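Local coordinates for K Homology domain-containing protein (PDB 1TUA) that is of unknown function but, with two K homology (KH) domains, probably binds RNA, at residues E124-T129 and T165-L170; A63-K68 and Q87-V92; M30-T35 and R81-D86; V46-E51 and V58-A63. All coordinates share one frame; numbering follows the deposited sequence.

Contact 1. Residues E124-T129 and T165-L170; sequences EEMTDT and TVYRHL
M126 and L170 carry this contact between the end of helix 118-127 and the long C-terminal helix 163-188. The side chain of M126 can be followed outward. M126 CB meets L170 CD2 at 4.0 Å. M126 SD passes L170 CD2 at 3.9 Å and also lies near the ring of Y167. That is a Met-aromatic contact, with M126 SD 5.3 Å from the centroid of the Y167 ring. The approach is oblique, 52° from the ring normal. At the tip the chain bends (chi3 57°), which turns CE to the backbone of helix 163-188. M126 CE sits 3.5 Å from Y167 O and 3.7 Å from L170 CB. L170 also touches T127: its CD1 is 3.6 Å from T127 CG2, and the two side chains meet at about a right angle. The hydroxyl of T127 serves its own helix end instead. T127 OG1 accepts a bond of 2.8 Å from T129 OG1 and is paired with I123 O of the preceding turn. Replacing T127 by an alanine is likely to strip L170 CD1 of its methyl partner and both T129 OG1 and I123 O of their hydroxyl mate. Y167 also rests on A119 and T122, and L170 on I123, so the packing continues along helix 118-127. Across the two segments the contact is apolar and sulfur-aromatic, and it rests on fit rather than on polar bonds between the helices.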
# COMPACT_ATOMS: atom_id res chain seq x y z
N GLU A 124 11.90 0.02 4.37
CA GLU A 124 10.97 1.08 4.79
C GLU A 124 11.70 2.36 5.20
O GLU A 124 11.31 3.47 4.82
CB GLU A 124 10.12 0.63 5.98
CG GLU A 124 9.09 -0.43 5.69
CD GLU A 124 8.21 -0.71 6.91
OE1 GLU A 124 8.75 -0.84 8.02
OE2 GLU A 124 6.97 -0.79 6.76
N GLU A 125 12.77 2.20 5.98
CA GLU A 125 13.54 3.35 6.45
C GLU A 125 14.27 4.07 5.32
O GLU A 125 14.34 5.30 5.30
CB GLU A 125 14.56 2.92 7.50
CG GLU A 125 13.96 2.20 8.69
CD GLU A 125 15.01 1.79 9.71
OE1 GLU A 125 16.03 1.19 9.32
OE2 GLU A 125 14.80 2.06 10.92
N MET A 126 14.82 3.29 4.39
CA MET A 126 15.56 3.87 3.27
C MET A 126 14.65 4.62 2.29
O MET A 126 15.05 5.63 1.72
CB MET A 126 16.32 2.77 2.51
CG MET A 126 17.45 2.12 3.32
SD MET A 126 18.50 0.99 2.34
CE MET A 126 19.00 2.05 1.12
N THR A 127 13.43 4.14 2.12
CA THR A 127 12.49 4.75 1.18
C THR A 127 11.38 5.57 1.83
O THR A 127 10.61 6.22 1.13
CB THR A 127 11.82 3.67 0.31
OG1 THR A 127 11.08 2.78 1.15
CG2 THR A 127 12.85 2.88 -0.46
N ASP A 128 11.31 5.53 3.16
CA ASP A 128 10.27 6.25 3.89
C ASP A 128 8.89 5.82 3.39
O ASP A 128 8.07 6.65 3.02
CB ASP A 128 10.44 7.76 3.73
CG ASP A 128 9.48 8.55 4.61
OD1 ASP A 128 9.23 8.11 5.75
OD2 ASP A 128 8.99 9.60 4.16
N THR A 129 8.67 4.51 3.38
CA THR A 129 7.39 3.93 2.97
C THR A 129 6.90 2.94 4.03
O THR A 129 7.65 2.56 4.93
CB THR A 129 7.54 3.11 1.67
OG1 THR A 129 8.46 2.04 1.89
CG2 THR A 129 8.05 3.98 0.53
N THR A 165 23.35 -6.30 -1.63
CA THR A 165 23.21 -5.91 -3.04
C THR A 165 21.99 -5.00 -3.18
O THR A 165 22.08 -3.91 -3.75
CB THR A 165 22.99 -7.15 -3.92
OG1 THR A 165 24.22 -7.86 -4.06
CG2 THR A 165 22.47 -6.76 -5.30
N VAL A 166 20.86 -5.45 -2.65
CA VAL A 166 19.63 -4.69 -2.71
C VAL A 166 19.76 -3.33 -2.01
O VAL A 166 19.36 -2.31 -2.55
CB VAL A 166 18.45 -5.50 -2.09
CG1 VAL A 166 17.18 -4.65 -2.05
CG2 VAL A 166 18.21 -6.75 -2.91
N TYR A 167 20.34 -3.33 -0.81
CA TYR A 167 20.50 -2.09 -0.07
C TYR A 167 21.43 -1.11 -0.78
O TYR A 167 21.16 0.09 -0.82
CB TYR A 167 21.04 -2.35 1.34
CG TYR A 167 20.21 -3.30 2.17
CD1 TYR A 167 18.82 -3.35 2.05
CD2 TYR A 167 20.82 -4.15 3.09
CE1 TYR A 167 18.05 -4.24 2.82
CE2 TYR A 167 20.06 -5.04 3.87
CZ TYR A 167 18.68 -5.07 3.73
OH TYR A 167 17.96 -5.96 4.50
N ARG A 168 22.51 -1.61 -1.35
CA ARG A 168 23.45 -0.74 -2.05
C ARG A 168 22.74 -0.09 -3.25
O ARG A 168 22.90 1.10 -3.51
CB ARG A 168 24.65 -1.55 -2.53
CG ARG A 168 25.97 -0.83 -2.35
CD ARG A 168 27.09 -1.54 -3.11
NE ARG A 168 27.20 -2.96 -2.75
CZ ARG A 168 27.56 -3.40 -1.54
NH1 ARG A 168 27.83 -2.54 -0.57
NH2 ARG A 168 27.65 -4.71 -1.32
N HIS A 169 21.96 -0.88 -3.97
CA HIS A 169 21.22 -0.39 -5.13
C HIS A 169 20.16 0.63 -4.72
O HIS A 169 20.03 1.69 -5.33
CB HIS A 169 20.57 -1.56 -5.86
CG HIS A 169 19.67 -1.14 -6.99
ND1 HIS A 169 18.38 -0.71 -6.80
CD2 HIS A 169 19.90 -1.07 -8.32
CE1 HIS A 169 17.85 -0.38 -7.96
NE2 HIS A 169 18.75 -0.59 -8.90
N LEU A 170 19.40 0.30 -3.68
CA LEU A 170 18.35 1.17 -3.15
C LEU A 170 18.97 2.50 -2.70
O LEU A 170 18.39 3.56 -2.89
CB LEU A 170 17.66 0.48 -1.98
CG LEU A 170 16.35 1.05 -1.44
CD1 LEU A 170 15.34 1.24 -2.56
CD2 LEU A 170 15.81 0.10 -0.37

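Contact 2. Residues A63-K68 and Q87-V92; sequences AAEVVK and QILVVV
K68 NZ donates a 2.7 Å bond to a water that passes a longer one, 3.1 Å, to L89 O. A second water does the same work on the other polar atom of that residue. It donates to E65 OE1 at 2.9 Å and accepts from L89 N at 2.8 Å. The backbone N and O of L89 are thus both tied to helix 57-72 through solvent. The two side chains of the helix reach the waters in different ways. K68 is fully extended, with every torsion from chi1 to chi4 near 180°. E65 folds at chi2 (-64°). Beside these polar links lies the side chain of L89. Its CD2 packs on the aliphatic part of K68, 3.8 Å from CD, and its CB lies 3.6 Å from E65 OE1. L89 also touches L82. On the other edge of the strand, I88, V90 and V92 make backbone bonds with G142, I140 and V138. L89 therefore turns its N and O away from the sheet, as expected in an outermost strand. This is a solvated junction between two KH folds: the last helix of the first lies against the edge strand of the second sheet.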
# COMPACT_ATOMS: atom_id res chain seq x y z
N ALA A 63 -10.40 7.12 -0.97
CA ALA A 63 -11.23 6.39 -0.02
C ALA A 63 -11.17 4.90 -0.39
O ALA A 63 -11.02 4.03 0.47
CB ALA A 63 -12.68 6.89 -0.08
N ALA A 64 -11.27 4.62 -1.69
CA ALA A 64 -11.23 3.25 -2.19
C ALA A 64 -9.84 2.64 -2.00
O ALA A 64 -9.71 1.43 -1.76
CB ALA A 64 -11.61 3.22 -3.66
N GLU A 65 -8.80 3.46 -2.10
CA GLU A 65 -7.44 2.95 -1.92
C GLU A 65 -7.21 2.56 -0.46
O GLU A 65 -6.54 1.57 -0.19
CB GLU A 65 -6.40 3.98 -2.36
CG GLU A 65 -6.36 4.18 -3.86
CD GLU A 65 -5.92 2.93 -4.60
OE1 GLU A 65 -4.71 2.65 -4.65
OE2 GLU A 65 -6.80 2.21 -5.14
N VAL A 66 -7.78 3.32 0.46
CA VAL A 66 -7.63 2.99 1.88
C VAL A 66 -8.25 1.62 2.13
O VAL A 66 -7.66 0.77 2.80
CB VAL A 66 -8.32 4.04 2.77
CG1 VAL A 66 -8.35 3.55 4.21
CG2 VAL A 66 -7.57 5.36 2.68
N VAL A 67 -9.45 1.40 1.59
CA VAL A 67 -10.12 0.11 1.75
C VAL A 67 -9.27 -1.02 1.17
O VAL A 67 -9.12 -2.08 1.78
CB VAL A 67 -11.50 0.11 1.05
CG1 VAL A 67 -12.07 -1.31 1.01
CG2 VAL A 67 -12.45 1.05 1.79
N LYS A 68 -8.72 -0.81 -0.02
CA LYS A 68 -7.89 -1.82 -0.65
C LYS A 68 -6.66 -2.11 0.20
O LYS A 68 -6.29 -3.27 0.37
CB LYS A 68 -7.46 -1.37 -2.05
CG LYS A 68 -6.56 -2.37 -2.76
CD LYS A 68 -6.14 -1.85 -4.13
CE LYS A 68 -5.20 -2.84 -4.84
NZ LYS A 68 -4.67 -2.30 -6.14
N GLN A 87 0.57 10.43 -1.81
CA GLN A 87 0.80 9.06 -1.35
C GLN A 87 0.01 8.09 -2.23
O GLN A 87 -1.15 8.33 -2.54
CB GLN A 87 0.37 8.89 0.11
CG GLN A 87 1.05 9.84 1.08
CD GLN A 87 2.55 9.75 1.00
OE1 GLN A 87 3.15 8.72 1.34
NE2 GLN A 87 3.18 10.82 0.54
N ILE A 88 0.65 7.00 -2.65
CA ILE A 88 -0.00 6.00 -3.49
C ILE A 88 0.22 4.59 -2.93
O ILE A 88 1.05 4.36 -2.05
CB ILE A 88 0.52 6.03 -4.95
CG1 ILE A 88 1.99 5.61 -4.99
CG2 ILE A 88 0.34 7.42 -5.55
CD1 ILE A 88 2.52 5.35 -6.37
N LEU A 89 -0.54 3.64 -3.46
CA LEU A 89 -0.44 2.26 -3.05
C LEU A 89 0.10 1.43 -4.21
O LEU A 89 -0.45 1.46 -5.31
CB LEU A 89 -1.82 1.74 -2.66
CG LEU A 89 -1.96 0.24 -2.36
CD1 LEU A 89 -1.15 -0.13 -1.12
CD2 LEU A 89 -3.44 -0.09 -2.16
N VAL A 90 1.19 0.72 -3.96
CA VAL A 90 1.80 -0.14 -4.96
C VAL A 90 1.83 -1.54 -4.38
O VAL A 90 2.10 -1.71 -3.20
CB VAL A 90 3.23 0.30 -5.28
CG1 VAL A 90 3.91 -0.74 -6.17
CG2 VAL A 90 3.20 1.65 -5.97
N VAL A 91 1.54 -2.53 -5.21
CA VAL A 91 1.52 -3.91 -4.74
C VAL A 91 2.40 -4.83 -5.55
O VAL A 91 2.44 -4.75 -6.78
CB VAL A 91 0.08 -4.48 -4.76
CG1 VAL A 91 0.09 -5.93 -4.29
CG2 VAL A 91 -0.83 -3.64 -3.89
N VAL A 92 3.13 -5.70 -4.86
CA VAL A 92 3.98 -6.69 -5.50
C VAL A 92 3.32 -8.04 -5.25
O VAL A 92 3.21 -8.48 -4.10
CB VAL A 92 5.40 -6.70 -4.90
CG1 VAL A 92 6.20 -7.85 -5.47
CG2 VAL A 92 6.09 -5.38 -5.21
O HOH W 1 -2.63 4.64 -5.04
O HOH W 2 -2.89 -0.26 -6.00

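Contact 3. Residues M30-T35 and R81-D86; sequences MRRTGT and RLLEED
L83 spreads its two methyl groups over R32 and T33 at the end of helix 24-33. Its CD1 lies over one face of the R32 guanidinium, 3.5 Å above the plane and offset toward the rim. The nearest atom there is R32 NE, 3.6 Å from CD1. The other methyl, CD2, meets T33 CG2 at 3.5 Å, a tight carbon pair. R32 bends at chi3 (61°), which lays the face of the flat group against L83 CD1. Beyond the apolar part, R32 NH2 gives a 2.8 Å bond to a water. That water donates only weakly to E84 OE2, and R32 NH2 and E84 OE2 stay 5.8 Å apart.

The second shell fixes T33. Its OG1 lies between the backbone N and the carbonyl carbon (chi1 58°), where it bonds to I29 O and accepts from T35 OG1 at 2.8 Å. CG2 is thereby left to face L83. A serine at T33 would probably keep these hydroxyl bonds but leave a gap beside L83 CD2. The helix ends at T33, and G34 follows with positive phi, which favours glycine. Helix 57-72 lies behind both partners: T33 touches A63, L83 touches V66, and K62 NZ bonds to L82 O and E84 O. R81 reaches the other way, to D128 O and, by a cation-pi contact, to Y130. Residues 81-86 belong to the connection between two KH folds, and here that connection packs on the second helix of the first fold's beta-alpha-alpha-beta-beta-alpha order.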
# COMPACT_ATOMS: atom_id res chain seq x y z
N MET A 30 -15.26 7.60 5.63
CA MET A 30 -16.35 8.40 5.08
C MET A 30 -16.24 9.85 5.54
O MET A 30 -16.36 10.78 4.74
CB MET A 30 -17.71 7.82 5.54
CG MET A 30 -18.13 6.52 4.85
SD MET A 30 -19.73 5.85 5.46
CE MET A 30 -19.17 4.59 6.42
N ARG A 31 -16.00 10.04 6.83
CA ARG A 31 -15.88 11.36 7.43
C ARG A 31 -14.80 12.24 6.82
O ARG A 31 -15.03 13.42 6.55
CB ARG A 31 -15.62 11.20 8.93
CG ARG A 31 -15.54 12.48 9.71
CD ARG A 31 -15.57 12.18 11.20
NE ARG A 31 -16.72 11.35 11.55
CZ ARG A 31 -16.64 10.07 11.94
NH1 ARG A 31 -15.46 9.48 12.05
NH2 ARG A 31 -17.75 9.40 12.23
N ARG A 32 -13.63 11.66 6.58
CA ARG A 32 -12.51 12.41 6.03
C ARG A 32 -12.54 12.67 4.53
O ARG A 32 -11.88 13.60 4.05
CB ARG A 32 -11.20 11.71 6.41
CG ARG A 32 -10.96 11.73 7.91
CD ARG A 32 -9.69 11.01 8.32
NE ARG A 32 -8.50 11.61 7.73
CZ ARG A 32 -7.26 11.26 8.05
NH1 ARG A 32 -7.05 10.31 8.97
NH2 ARG A 32 -6.22 11.83 7.45
N THR A 33 -13.32 11.88 3.79
CA THR A 33 -13.40 12.01 2.34
C THR A 33 -14.74 12.49 1.77
O THR A 33 -14.82 12.87 0.61
CB THR A 33 -13.06 10.67 1.65
OG1 THR A 33 -13.96 9.66 2.12
CG2 THR A 33 -11.62 10.26 1.96
N GLY A 34 -15.80 12.46 2.59
CA GLY A 34 -17.10 12.89 2.09
C GLY A 34 -17.71 11.84 1.20
O GLY A 34 -18.39 12.14 0.21
N THR A 35 -17.46 10.58 1.54
CA THR A 35 -18.00 9.47 0.76
C THR A 35 -18.97 8.66 1.60
O THR A 35 -19.10 8.86 2.81
CB THR A 35 -16.87 8.51 0.28
OG1 THR A 35 -16.14 8.02 1.42
CG2 THR A 35 -15.93 9.24 -0.68
N ARG A 81 -2.79 6.70 5.54
CA ARG A 81 -1.74 7.51 4.92
C ARG A 81 -2.08 7.77 3.46
O ARG A 81 -1.66 8.78 2.89
CB ARG A 81 -0.40 6.78 5.02
CG ARG A 81 0.75 7.45 4.28
CD ARG A 81 2.07 6.77 4.58
NE ARG A 81 3.16 7.31 3.76
CZ ARG A 81 4.45 7.05 3.97
NH1 ARG A 81 4.81 6.26 4.97
NH2 ARG A 81 5.37 7.58 3.18
N LEU A 82 -2.85 6.87 2.86
CA LEU A 82 -3.24 7.00 1.46
C LEU A 82 -4.18 8.17 1.21
O LEU A 82 -4.44 8.51 0.05
CB LEU A 82 -3.86 5.68 0.97
CG LEU A 82 -2.82 4.57 0.76
CD1 LEU A 82 -3.49 3.21 0.68
CD2 LEU A 82 -2.02 4.86 -0.49
N LEU A 83 -4.68 8.78 2.28
CA LEU A 83 -5.56 9.93 2.15
C LEU A 83 -4.71 11.18 1.96
O LEU A 83 -5.22 12.24 1.58
CB LEU A 83 -6.43 10.10 3.41
CG LEU A 83 -7.52 9.06 3.65
CD1 LEU A 83 -8.35 9.48 4.86
CD2 LEU A 83 -8.42 8.93 2.42
N GLU A 84 -3.42 11.06 2.23
CA GLU A 84 -2.51 12.18 2.10
C GLU A 84 -2.11 12.47 0.67
O GLU A 84 -2.14 11.60 -0.21
CB GLU A 84 -1.25 11.93 2.93
CG GLU A 84 -1.49 12.01 4.42
CD GLU A 84 -0.34 11.45 5.21
OE1 GLU A 84 0.83 11.67 4.80
OE2 GLU A 84 -0.60 10.79 6.24
N GLU A 85 -1.74 13.71 0.45
CA GLU A 85 -1.33 14.18 -0.86
C GLU A 85 -0.07 13.46 -1.34
O GLU A 85 0.89 13.28 -0.59
CB GLU A 85 -1.11 15.68 -0.78
CG GLU A 85 -0.54 16.34 -2.00
CD GLU A 85 -0.45 17.84 -1.81
OE1 GLU A 85 -1.52 18.48 -1.74
OE2 GLU A 85 0.68 18.36 -1.71
N ASP A 86 -0.09 13.05 -2.60
CA ASP A 86 1.04 12.37 -3.22
C ASP A 86 1.33 10.95 -2.77
O ASP A 86 2.25 10.31 -3.29
CB ASP A 86 2.30 13.22 -3.07
CG ASP A 86 2.14 14.60 -3.69
OD1 ASP A 86 1.65 14.69 -4.83
OD2 ASP A 86 2.52 15.59 -3.02
O HOH W 3 -3.84 10.37 7.05

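Contact 4. Residues V46-E51 and V58-A63; sequences VIVEPE and VNLMKA
L60 and V48 make the main apolar pair here. V48 CG1 lies 3.6 Å from L60 CD1, and the two side chains run past each other in opposite directions. V48 CG1 also touches A63 CB at 3.9 Å, one turn further along the helix. V48 CG1 is anti to the backbone N (chi1 -175°), which sets it between these two partners. P50 adds its ring: P50 CD is 3.8 Å from L60 CD1, and the side chains cross at a slant.

A second kind of contact is between a methyl and the backbone. L60 CD1 is pressed against the strand itself. L60 CD1 lies 3.5 Å from E49 C, and nearly as close to P50 N and V48 O. One methyl therefore covers the peptide link between E49 and P50.

The polar group of E49 lies on the other side of the strand. The CB of E49 points away from the helix, and its OE2 forms a salt bridge with R5 NE.

The local strand and helix axes are nearly antiparallel, at 162°, and approach to 8.3 Å. Strand 45-50 is the middle strand of its sheet, with 6-9 and 35-40 at its two edges. Helix 57-72 packs on one face of this sheet, running along strand 45-50: L60 also touches I6, and A63 touches T35. A63 meets I29 of helix 24-33 as well, which lies beside helix 57-72.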
# COMPACT_ATOMS: atom_id res chain seq x y z
N VAL A 46 -17.15 -4.05 -1.10
CA VAL A 46 -17.42 -2.73 -0.55
C VAL A 46 -17.68 -1.78 -1.71
O VAL A 46 -17.05 -1.89 -2.76
CB VAL A 46 -16.21 -2.26 0.30
CG1 VAL A 46 -16.34 -0.78 0.64
CG2 VAL A 46 -16.13 -3.11 1.58
N ILE A 47 -18.64 -0.87 -1.55
CA ILE A 47 -18.94 0.09 -2.60
C ILE A 47 -18.70 1.50 -2.05
O ILE A 47 -19.24 1.86 -1.01
CB ILE A 47 -20.40 -0.01 -3.08
CG1 ILE A 47 -20.71 -1.45 -3.48
CG2 ILE A 47 -20.63 0.93 -4.26
CD1 ILE A 47 -22.15 -1.69 -3.86
N VAL A 48 -17.88 2.27 -2.75
CA VAL A 48 -17.56 3.63 -2.33
C VAL A 48 -18.25 4.61 -3.28
O VAL A 48 -18.09 4.51 -4.49
CB VAL A 48 -16.03 3.88 -2.37
CG1 VAL A 48 -15.72 5.26 -1.82
CG2 VAL A 48 -15.30 2.80 -1.56
N GLU A 49 -19.02 5.54 -2.72
CA GLU A 49 -19.73 6.54 -3.51
C GLU A 49 -19.54 7.92 -2.90
O GLU A 49 -19.27 8.05 -1.71
CB GLU A 49 -21.23 6.28 -3.50
CG GLU A 49 -21.69 4.91 -3.88
CD GLU A 49 -23.19 4.78 -3.69
OE1 GLU A 49 -23.68 5.18 -2.61
OE2 GLU A 49 -23.88 4.29 -4.61
N PRO A 50 -19.68 8.98 -3.71
CA PRO A 50 -19.53 10.33 -3.17
C PRO A 50 -20.84 10.67 -2.46
O PRO A 50 -21.90 10.16 -2.83
CB PRO A 50 -19.31 11.17 -4.42
CG PRO A 50 -20.15 10.46 -5.45
CD PRO A 50 -19.85 9.00 -5.17
N GLU A 51 -20.79 11.51 -1.42
CA GLU A 51 -22.02 11.88 -0.71
C GLU A 51 -22.80 12.93 -1.51
O GLU A 51 -24.01 13.09 -1.32
CB GLU A 51 -21.69 12.41 0.69
CG GLU A 51 -20.90 13.71 0.71
CD GLU A 51 -20.53 14.15 2.12
OE1 GLU A 51 -20.53 13.32 3.04
OE2 GLU A 51 -20.20 15.35 2.30
N VAL A 58 -10.58 12.48 -6.67
CA VAL A 58 -9.48 12.13 -5.77
C VAL A 58 -9.99 11.67 -4.39
O VAL A 58 -9.42 10.77 -3.79
CB VAL A 58 -8.49 13.31 -5.60
CG1 VAL A 58 -9.18 14.49 -4.94
CG2 VAL A 58 -7.27 12.87 -4.79
N ASN A 59 -11.07 12.28 -3.90
CA ASN A 59 -11.63 11.90 -2.61
C ASN A 59 -12.20 10.49 -2.67
O ASN A 59 -12.00 9.70 -1.75
CB ASN A 59 -12.74 12.86 -2.19
CG ASN A 59 -12.19 14.16 -1.62
OD1 ASN A 59 -11.18 14.68 -2.09
ND2 ASN A 59 -12.88 14.69 -0.60
N LEU A 60 -12.91 10.21 -3.75
CA LEU A 60 -13.52 8.90 -3.97
C LEU A 60 -12.45 7.82 -4.17
O LEU A 60 -12.50 6.75 -3.56
CB LEU A 60 -14.43 8.96 -5.19
CG LEU A 60 -15.31 7.74 -5.45
CD1 LEU A 60 -16.41 7.67 -4.39
CD2 LEU A 60 -15.92 7.84 -6.83
N MET A 61 -11.49 8.13 -5.03
CA MET A 61 -10.41 7.20 -5.33
C MET A 61 -9.54 6.89 -4.11
O MET A 61 -9.23 5.73 -3.85
CB MET A 61 -9.58 7.77 -6.49
CG MET A 61 -10.37 7.83 -7.81
SD MET A 61 -9.59 8.76 -9.17
CE MET A 61 -8.23 7.74 -9.52
N LYS A 62 -9.16 7.90 -3.34
CA LYS A 62 -8.33 7.64 -2.16
C LYS A 62 -9.10 6.86 -1.09
O LYS A 62 -8.53 6.03 -0.39
CB LYS A 62 -7.80 8.95 -1.58
CG LYS A 62 -6.70 9.57 -2.43
CD LYS A 62 -6.09 10.81 -1.77
CE LYS A 62 -4.83 11.26 -2.51
NZ LYS A 62 -3.72 10.27 -2.41
N ALA A 63 -10.40 7.12 -0.97
CA ALA A 63 -11.23 6.39 -0.02
C ALA A 63 -11.17 4.90 -0.39
O ALA A 63 -11.02 4.03 0.47
CB ALA A 63 -12.68 6.89 -0.08

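How the contacts relate
Contact 4 is the buried one, purely apolar where strand meets helix within the first KH fold. Contact 2 lies at the surface, although near the centre of the chain, and relies on waters. Contacts 1 and 3 are partly buried. Contact 1 is apolar with a sulfur-aromatic part, whereas contact 3 adds an arginine face and a weak water link. Contacts 2 and 4 both use helix 57-72; A63 belongs to both but packs across only in contact 4. Contact 4 is nested inside the loop closed by contact 3, and G34 O bonds to E51 N. Contact 1 joins the second KH fold to helix 163-188, and D128 O bonds to R81 NH2 of contact 3.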